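Local atomic coordinates of acetyltransferase PA1377 (Pseudomonas aeruginosa, PDB entry 2VI7), a protein that probably transfers an acetyl group from acetyl-coenzyme A to an amino group of a substrate, as a member of the GNAT (GCN5-related) acetyltransferase family. Residues A73-H78 with L111-N116; M91-A96 with S104-E109; A136-F141 with Y163-L168. All blocks are in the same frame, centred on the assembly; numbering follows the deposited sequence.

Contact 1. Residues A73-H78 with L111-N116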
# COMPACT_ATOMS: atom_id res chain seq x y z
N ALA A 73 3.17 -13.14 -11.83
CA ALA A 73 3.41 -12.66 -10.47
C ALA A 73 4.45 -11.55 -10.54
O ALA A 73 5.28 -11.52 -11.44
CB ALA A 73 3.92 -13.80 -9.59
N SER A 74 4.39 -10.62 -9.59
CA SER A 74 5.32 -9.50 -9.59
C SER A 74 5.87 -9.19 -8.20
O SER A 74 5.18 -9.36 -7.19
CB SER A 74 4.63 -8.26 -10.14
OG SER A 74 3.57 -7.86 -9.29
N LEU A 75 7.11 -8.73 -8.18
CA LEU A 75 7.81 -8.35 -6.95
C LEU A 75 8.24 -6.90 -7.13
O LEU A 75 8.85 -6.55 -8.13
CB LEU A 75 9.05 -9.22 -6.73
CG LEU A 75 9.99 -8.80 -5.59
CD1 LEU A 75 9.25 -8.84 -4.25
CD2 LEU A 75 11.20 -9.72 -5.56
N GLU A 76 7.90 -6.05 -6.16
CA GLU A 76 8.28 -4.65 -6.22
C GLU A 76 8.88 -4.13 -4.91
O GLU A 76 8.22 -4.08 -3.87
CB GLU A 76 7.08 -3.79 -6.62
CG GLU A 76 7.33 -2.30 -6.47
CD GLU A 76 6.19 -1.45 -6.99
OE1 GLU A 76 5.05 -1.94 -7.01
OE2 GLU A 76 6.44 -0.28 -7.35
N GLN A 77 10.15 -3.75 -4.98
CA GLN A 77 10.84 -3.21 -3.83
C GLN A 77 10.17 -1.88 -3.54
O GLN A 77 9.95 -1.08 -4.45
CB GLN A 77 12.32 -2.98 -4.15
CG GLN A 77 13.09 -2.31 -3.04
CD GLN A 77 14.54 -2.10 -3.39
OE1 GLN A 77 14.85 -1.55 -4.45
NE2 GLN A 77 15.43 -2.54 -2.52
N HIS A 78 9.83 -1.63 -2.28
CA HIS A 78 9.17 -0.39 -1.95
C HIS A 78 10.04 0.82 -2.32
O HIS A 78 11.24 0.84 -2.03
CB HIS A 78 8.80 -0.35 -0.47
CG HIS A 78 7.75 0.65 -0.14
ND1 HIS A 78 7.95 2.01 -0.28
CD2 HIS A 78 6.47 0.50 0.27
CE1 HIS A 78 6.83 2.65 0.03
NE2 HIS A 78 5.92 1.76 0.36
N LEU A 111 11.12 -15.06 -5.01
CA LEU A 111 11.77 -15.08 -3.71
C LEU A 111 13.28 -15.27 -3.84
O LEU A 111 14.03 -14.85 -2.97
CB LEU A 111 11.17 -16.19 -2.85
CG LEU A 111 9.71 -15.96 -2.49
CD1 LEU A 111 9.19 -17.09 -1.62
CD2 LEU A 111 9.58 -14.63 -1.78
N ASP A 112 13.71 -15.91 -4.93
CA ASP A 112 15.12 -16.11 -5.20
C ASP A 112 15.70 -14.73 -5.50
O ASP A 112 16.78 -14.37 -5.03
CB ASP A 112 15.33 -17.02 -6.41
CG ASP A 112 16.81 -17.13 -6.82
OD1 ASP A 112 17.13 -17.00 -8.03
OD2 ASP A 112 17.66 -17.35 -5.93
N ILE A 113 14.97 -13.95 -6.30
CA ILE A 113 15.38 -12.61 -6.67
C ILE A 113 15.40 -11.70 -5.43
O ILE A 113 16.32 -10.91 -5.24
CB ILE A 113 14.42 -11.98 -7.70
CG1 ILE A 113 14.45 -12.78 -9.01
CG2 ILE A 113 14.79 -10.53 -7.94
CD1 ILE A 113 15.79 -12.80 -9.70
N ALA A 114 14.36 -11.84 -4.61
CA ALA A 114 14.22 -11.05 -3.40
C ALA A 114 15.33 -11.34 -2.41
O ALA A 114 15.92 -10.43 -1.83
CB ALA A 114 12.85 -11.32 -2.76
N ASP A 115 15.62 -12.63 -2.22
CA ASP A 115 16.64 -13.04 -1.27
C ASP A 115 18.07 -12.87 -1.74
O ASP A 115 18.88 -12.21 -1.09
CB ASP A 115 16.50 -14.52 -0.87
CG ASP A 115 15.17 -14.85 -0.25
OD1 ASP A 115 14.43 -13.92 0.13
OD2 ASP A 115 14.88 -16.06 -0.12
N ASN A 116 18.38 -13.48 -2.87
CA ASN A 116 19.75 -13.49 -3.38
C ASN A 116 20.24 -12.36 -4.23
O ASN A 116 21.45 -12.20 -4.39
CB ASN A 116 19.98 -14.83 -4.07
CG ASN A 116 19.68 -16.00 -3.17
OD1 ASN A 116 20.19 -16.07 -2.04
ND2 ASN A 116 18.84 -16.91 -3.63

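Contact 2. Residues M91-A96 with S104-E109. With SO4 (sulfate ion), chain F.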
# COMPACT_ATOMS: atom_id res chain seq x y z
N MET A 91 -1.48 -9.28 -4.31
CA MET A 91 -2.41 -10.37 -3.97
C MET A 91 -1.74 -11.70 -4.31
O MET A 91 -2.35 -12.77 -4.24
CB MET A 91 -3.72 -10.22 -4.74
CG MET A 91 -4.62 -9.09 -4.27
SD MET A 91 -5.49 -9.44 -2.72
CE MET A 91 -5.99 -11.14 -2.95
N GLY A 92 -0.48 -11.60 -4.70
CA GLY A 92 0.30 -12.77 -5.02
C GLY A 92 0.32 -13.29 -6.44
O GLY A 92 0.33 -12.55 -7.43
N VAL A 93 0.31 -14.61 -6.51
CA VAL A 93 0.38 -15.38 -7.74
C VAL A 93 -0.97 -15.52 -8.48
O VAL A 93 -1.98 -15.92 -7.90
CB VAL A 93 1.00 -16.77 -7.35
CG1 VAL A 93 0.02 -17.87 -7.54
CG2 VAL A 93 2.25 -17.02 -8.12
N ALA A 94 -0.98 -15.16 -9.77
CA ALA A 94 -2.18 -15.25 -10.62
C ALA A 94 -2.00 -16.45 -11.54
O ALA A 94 -1.27 -16.36 -12.52
CB ALA A 94 -2.32 -13.99 -11.45
N VAL A 95 -2.67 -17.55 -11.22
CA VAL A 95 -2.52 -18.77 -12.01
C VAL A 95 -3.79 -19.34 -12.65
O VAL A 95 -4.85 -19.41 -12.02
CB VAL A 95 -1.87 -19.87 -11.15
CG1 VAL A 95 -1.58 -21.10 -11.99
CG2 VAL A 95 -0.59 -19.35 -10.54
N ALA A 96 -3.63 -19.77 -13.91
CA ALA A 96 -4.71 -20.37 -14.68
C ALA A 96 -4.94 -21.78 -14.16
O ALA A 96 -6.06 -22.14 -13.77
CB ALA A 96 -4.34 -20.42 -16.16
N SER A 104 3.92 -22.18 -7.39
CA SER A 104 5.18 -22.40 -6.69
C SER A 104 6.37 -22.02 -7.56
O SER A 104 7.37 -21.51 -7.06
CB SER A 104 5.30 -23.87 -6.28
OG SER A 104 5.40 -24.71 -7.42
N ARG A 105 6.26 -22.30 -8.86
CA ARG A 105 7.32 -21.98 -9.81
C ARG A 105 7.59 -20.48 -9.81
O ARG A 105 8.72 -20.02 -9.62
CB ARG A 105 6.88 -22.43 -11.20
CG ARG A 105 7.97 -22.46 -12.25
CD ARG A 105 8.74 -23.77 -12.23
NE ARG A 105 9.62 -23.90 -13.40
CZ ARG A 105 10.71 -23.16 -13.62
NH1 ARG A 105 11.43 -23.35 -14.72
NH2 ARG A 105 11.08 -22.24 -12.73
N LEU A 106 6.52 -19.72 -10.02
CA LEU A 106 6.58 -18.26 -10.05
C LEU A 106 7.06 -17.67 -8.72
O LEU A 106 7.98 -16.85 -8.71
CB LEU A 106 5.19 -17.68 -10.38
CG LEU A 106 4.70 -17.68 -11.84
CD1 LEU A 106 3.21 -17.40 -11.87
CD2 LEU A 106 5.46 -16.64 -12.65
N LEU A 107 6.44 -18.09 -7.62
CA LEU A 107 6.78 -17.56 -6.30
C LEU A 107 8.20 -17.90 -5.86
O LEU A 107 8.93 -17.03 -5.39
CB LEU A 107 5.77 -18.06 -5.25
CG LEU A 107 5.91 -17.47 -3.84
CD1 LEU A 107 5.90 -15.95 -3.91
CD2 LEU A 107 4.80 -17.99 -2.93
N GLY A 108 8.58 -19.16 -6.02
CA GLY A 108 9.92 -19.57 -5.65
C GLY A 108 10.96 -18.72 -6.34
O GLY A 108 11.97 -18.35 -5.75
N GLU A 109 10.70 -18.38 -7.60
CA GLU A 109 11.62 -17.58 -8.39
C GLU A 109 11.65 -16.11 -7.98
O GLU A 109 12.71 -15.49 -8.04
CB GLU A 109 11.28 -17.71 -9.87
CG GLU A 109 12.36 -17.19 -10.81
CD GLU A 109 13.42 -18.23 -11.11
OE1 GLU A 109 13.40 -19.31 -10.46
OE2 GLU A 109 14.26 -17.98 -12.00
S SO4 F . 0.92 -24.79 -7.31
O1 SO4 F . 0.47 -23.68 -8.19
O2 SO4 F . 0.44 -24.54 -5.92
O3 SO4 F . 0.34 -26.07 -7.76
O4 SO4 F . 2.40 -24.88 -7.34

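Contact 3. Residues A136-F141 with Y163-L168. With SO4 (sulfate ion), chain E.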
# COMPACT_ATOMS: atom_id res chain seq x y z
N ALA A 136 -1.81 -22.09 1.46
CA ALA A 136 -0.92 -23.22 1.65
C ALA A 136 0.39 -22.96 0.91
O ALA A 136 1.46 -23.29 1.40
CB ALA A 136 -1.58 -24.51 1.14
N LEU A 137 0.27 -22.36 -0.27
CA LEU A 137 1.44 -22.04 -1.09
C LEU A 137 2.34 -21.00 -0.42
O LEU A 137 3.56 -21.19 -0.32
CB LEU A 137 0.99 -21.53 -2.47
CG LEU A 137 2.11 -20.98 -3.38
CD1 LEU A 137 3.06 -22.10 -3.73
CD2 LEU A 137 1.52 -20.40 -4.64
N TYR A 138 1.75 -19.91 0.05
CA TYR A 138 2.51 -18.85 0.70
C TYR A 138 3.12 -19.35 2.00
O TYR A 138 4.23 -18.97 2.35
CB TYR A 138 1.62 -17.64 0.93
CG TYR A 138 0.96 -17.14 -0.35
CD1 TYR A 138 1.68 -17.10 -1.55
CD2 TYR A 138 -0.36 -16.70 -0.37
CE1 TYR A 138 1.09 -16.64 -2.73
CE2 TYR A 138 -0.97 -16.24 -1.56
CZ TYR A 138 -0.23 -16.22 -2.73
OH TYR A 138 -0.81 -15.79 -3.91
N ARG A 139 2.40 -20.20 2.72
CA ARG A 139 2.91 -20.75 3.97
C ARG A 139 4.08 -21.70 3.68
O ARG A 139 5.03 -21.77 4.46
CB ARG A 139 1.81 -21.52 4.71
CG ARG A 139 0.85 -20.62 5.45
CD ARG A 139 -0.29 -21.41 6.05
NE ARG A 139 -1.12 -20.57 6.91
CZ ARG A 139 -2.31 -20.93 7.38
NH1 ARG A 139 -2.82 -22.11 7.06
NH2 ARG A 139 -2.99 -20.12 8.17
N LYS A 140 4.00 -22.41 2.56
CA LYS A 140 5.07 -23.32 2.16
C LYS A 140 6.37 -22.53 1.99
O LYS A 140 7.45 -23.04 2.31
CB LYS A 140 4.71 -23.98 0.82
CG LYS A 140 5.90 -24.59 0.09
CD LYS A 140 5.53 -25.07 -1.29
CE LYS A 140 6.77 -25.30 -2.15
NZ LYS A 140 7.78 -26.20 -1.50
N PHE A 141 6.27 -21.30 1.50
CA PHE A 141 7.44 -20.45 1.27
C PHE A 141 7.86 -19.53 2.42
O PHE A 141 8.60 -18.58 2.21
CB PHE A 141 7.26 -19.60 -0.00
CG PHE A 141 7.47 -20.38 -1.29
CD1 PHE A 141 6.41 -21.05 -1.91
CD2 PHE A 141 8.75 -20.50 -1.85
CE1 PHE A 141 6.62 -21.82 -3.06
CE2 PHE A 141 8.96 -21.27 -3.00
CZ PHE A 141 7.90 -21.94 -3.61
N TYR A 163 -5.93 -12.00 4.32
CA TYR A 163 -4.92 -12.19 5.34
C TYR A 163 -3.73 -11.38 4.83
O TYR A 163 -3.37 -11.45 3.65
CB TYR A 163 -4.52 -13.66 5.47
CG TYR A 163 -5.52 -14.50 6.23
CD1 TYR A 163 -5.95 -15.73 5.75
CD2 TYR A 163 -6.03 -14.05 7.44
CE1 TYR A 163 -6.86 -16.50 6.47
CE2 TYR A 163 -6.95 -14.81 8.17
CZ TYR A 163 -7.36 -16.03 7.67
OH TYR A 163 -8.29 -16.76 8.39
N SER A 164 -3.15 -10.59 5.71
CA SER A 164 -1.97 -9.80 5.37
C SER A 164 -0.81 -10.68 5.82
O SER A 164 -0.69 -10.98 7.00
CB SER A 164 -1.98 -8.50 6.15
OG SER A 164 -0.91 -7.68 5.74
N MET A 165 0.03 -11.12 4.88
CA MET A 165 1.15 -11.98 5.22
C MET A 165 2.51 -11.38 4.91
O MET A 165 2.64 -10.49 4.07
CB MET A 165 1.02 -13.32 4.51
CG MET A 165 -0.28 -14.06 4.81
SD MET A 165 -0.35 -15.60 3.90
CE MET A 165 0.40 -16.71 5.08
N ALA A 166 3.53 -11.87 5.59
CA ALA A 166 4.88 -11.38 5.40
C ALA A 166 5.85 -12.53 5.60
O ALA A 166 5.61 -13.42 6.41
CB ALA A 166 5.19 -10.26 6.37
N ARG A 167 6.94 -12.51 4.84
CA ARG A 167 7.99 -13.51 4.94
C ARG A 167 9.25 -12.74 5.31
O ARG A 167 9.69 -11.88 4.56
CB ARG A 167 8.16 -14.21 3.61
CG ARG A 167 9.36 -15.13 3.50
CD ARG A 167 9.34 -15.74 2.12
NE ARG A 167 10.46 -16.62 1.78
CZ ARG A 167 11.67 -16.22 1.41
NH1 ARG A 167 11.98 -14.93 1.34
NH2 ARG A 167 12.56 -17.12 1.05
N LEU A 168 9.81 -13.04 6.48
CA LEU A 168 11.02 -12.37 6.96
C LEU A 168 12.29 -13.19 6.76
O LEU A 168 12.30 -14.42 6.88
CB LEU A 168 10.88 -11.98 8.44
CG LEU A 168 9.88 -10.88 8.78
CD1 LEU A 168 9.71 -10.82 10.27
CD2 LEU A 168 10.35 -9.55 8.25
S SO4 E . 0.19 -18.64 9.82
O1 SO4 E . -0.32 -18.26 8.49
O2 SO4 E . 1.06 -17.57 10.35
O3 SO4 E . -0.95 -18.85 10.76
O4 SO4 E . 0.97 -19.87 9.64
O HOH W 1 11.60 -20.09 1.28

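Contact 1. Residues A73-H78 with L111-N116
Leu-75 and Ala-114 join a strand of the central GNAT sheet to the helix packed across one of its faces. Strand 68-77 lies between strands 58-65 and 86-95, antiparallel to both, and helix 102-117 comes so near that the CA atoms of these two residues are 7.8 Å apart. No hydrogen bond crosses the gap, and the join is made by hydrocarbon alone.

Leu-75 can be followed outward. Its CB leaves the strand toward the helix but stops short of touching it. Beyond CB, the side chain runs with CG anti to the backbone N (chi1 171°), beside the carbonyl carbon, and then forks. CD1 stays more than 4.2 Å from every atom of 111-116, whereas CD2 does all the touching. It meets the CB of Ala-114 at 3.6 Å, methyl against methyl, and lies 3.9 Å from the Ala-114 backbone N, pressed against the helix surface itself. CD2 also comes within 4.4 Å of Ile-113 CG2, roughly at a right angle to its approach to Ala-114 CB, a looser touch.

Residue size explains the closeness. A single methyl at Ala-114 lets a branched leucine tip approach the helix backbone, while the beta-branched Ile-113 offers CG2 to that tip even though its CD1 leads away. Leu-110 on the same helix, Ile-89 on the adjoining strand and Met-118 just past the helix also pack on Leu-75, completing an apolar setting that suits leucine.

The far side of this helical turn is polar. There Asn-116 ND2 donates to Asp-112 OD2 across 2.6 Å (155° at the hydrogen), with the oxygen only 4° out of the Asn-116 amide plane.

Contact 2. Residues M91-A96 with S104-E109
Val-93 and Leu-106 carry the apolar part of this contact, their side chains meeting at a slant. The CG2 methyl of Val-93 rests against the CB of Leu-106 at 3.8 Å and lies 3.9 Å from its CD1, so it touches both the root and one tip of the leucine. Leu-106 holds CG beside its own backbone N (chi1 -78°), which carries the branch over toward the strand. There CD1 also comes within 4.5 Å of Val-95 CG2, a looser touch. Val-93 and Val-95, two apart on the chain, both turn toward the helix, and a short beta-branched side chain suffices to bridge from the strand to Leu-106, Val-93 doing most of the touching.

Polar interactions gather at the start of the helix, around a sulfate probably taken up from the crystallisation liquor. Ser-104 N donates to sulfate O4 at 3.1 Å (159°). Ser-104 OG lies 3.0 Å from the same O4, a less certain bond because the serine has two conformers. Gly-101 N and Gly-103 N also bind this ion. Main-chain amides collected at a helix start suit an anion, and in GNAT enzymes the glycine-rich turn here receives the pyrophosphate of acetyl-CoA, which the sulfate probably mimics.

Strand 86-95, helix 102-117 and strand 122-128 form a beta-alpha-beta unit with parallel strands. Leu-106 continues onto Leu-61 and Ala-63 of strand 58-65 and Leu-10 of strand 8-12, while Leu-107 turns to Leu-137 and Tyr-138 of helix 132-140.

Contact 3. Residues A136-F141 with Y163-L168
Tyr-138 is the first residue of 136-141 to meet strand 158-168, where its CB lies 4.1 Å from Met-165 SD. The sulfur sits oblique to the tyrosine ring. The ring continues into the interior among Leu-107, Leu-125 and Val-127, and its OH accepts a hydrogen bond from Val-93 N, so a tyrosine suits this buried place, its ring among apolar side chains and its hydroxyl meeting a backbone amide.

Arg-139 follows on the more exposed side of the helix. Its CG touches Met-165 CE at 4.0 Å, the two side chains crossing at about a right angle. Methionine suits this spot because its flexible chain, bent at chi3 (90°), lets SD serve Tyr-138 while CE serves the arginine. Extended from CG to NE, Arg-139 then reaches a sulfate, probably from the crystallisation liquor. NE donates to O1 at 2.9 Å, while NH2 adds a weak bond to the same oxygen. O1 lies at the guanidinium edge, in its plane, and Thr-145 OG1 binds the ion as well.

Phe-141 is the first residue to leave helical geometry, and its ring packs on Leu-107 and Leu-111 of helix 102-117. Its carbonyl faces the strand, where Arg-167 NE approaches O at 2.7 Å, a bond weakened by its bend (129°). Water 1 accepts from Arg-167 NH2 at 3.1 Å and returns a weak, long bond to Phe-141 O. The same NH2 forms a salt bridge with Asp-115 of helix 102-117, so the guanidinium is held between that residue and the carbonyl just past helix 132-140.

Such packing of the last helix over the C-terminal strands of the sheet is characteristic of the GNAT fold.

Overall arrangement
Contacts 1 and 2 share helix 102-117 and pin it to neighbouring strands of one sheet; they meet where Ala-73 CB touches Val-93 CG2 at 3.9 Å. Contact 1 is buried and wholly apolar. Contact 2 lies nearest the chain centre yet is only partly buried, its hydrocarbon seam giving way to an anion site at the helix start. Contact 3 binds a different helix, 132-140, to strand 158-168 of the same sheet and lies farthest out. It too is partly buried, with Tyr-138 and Met-165 inside and Arg-139 exposed, and it is the most polar. Charge and packing together join it to contact 1, packing and a single hydroxyl to contact 2.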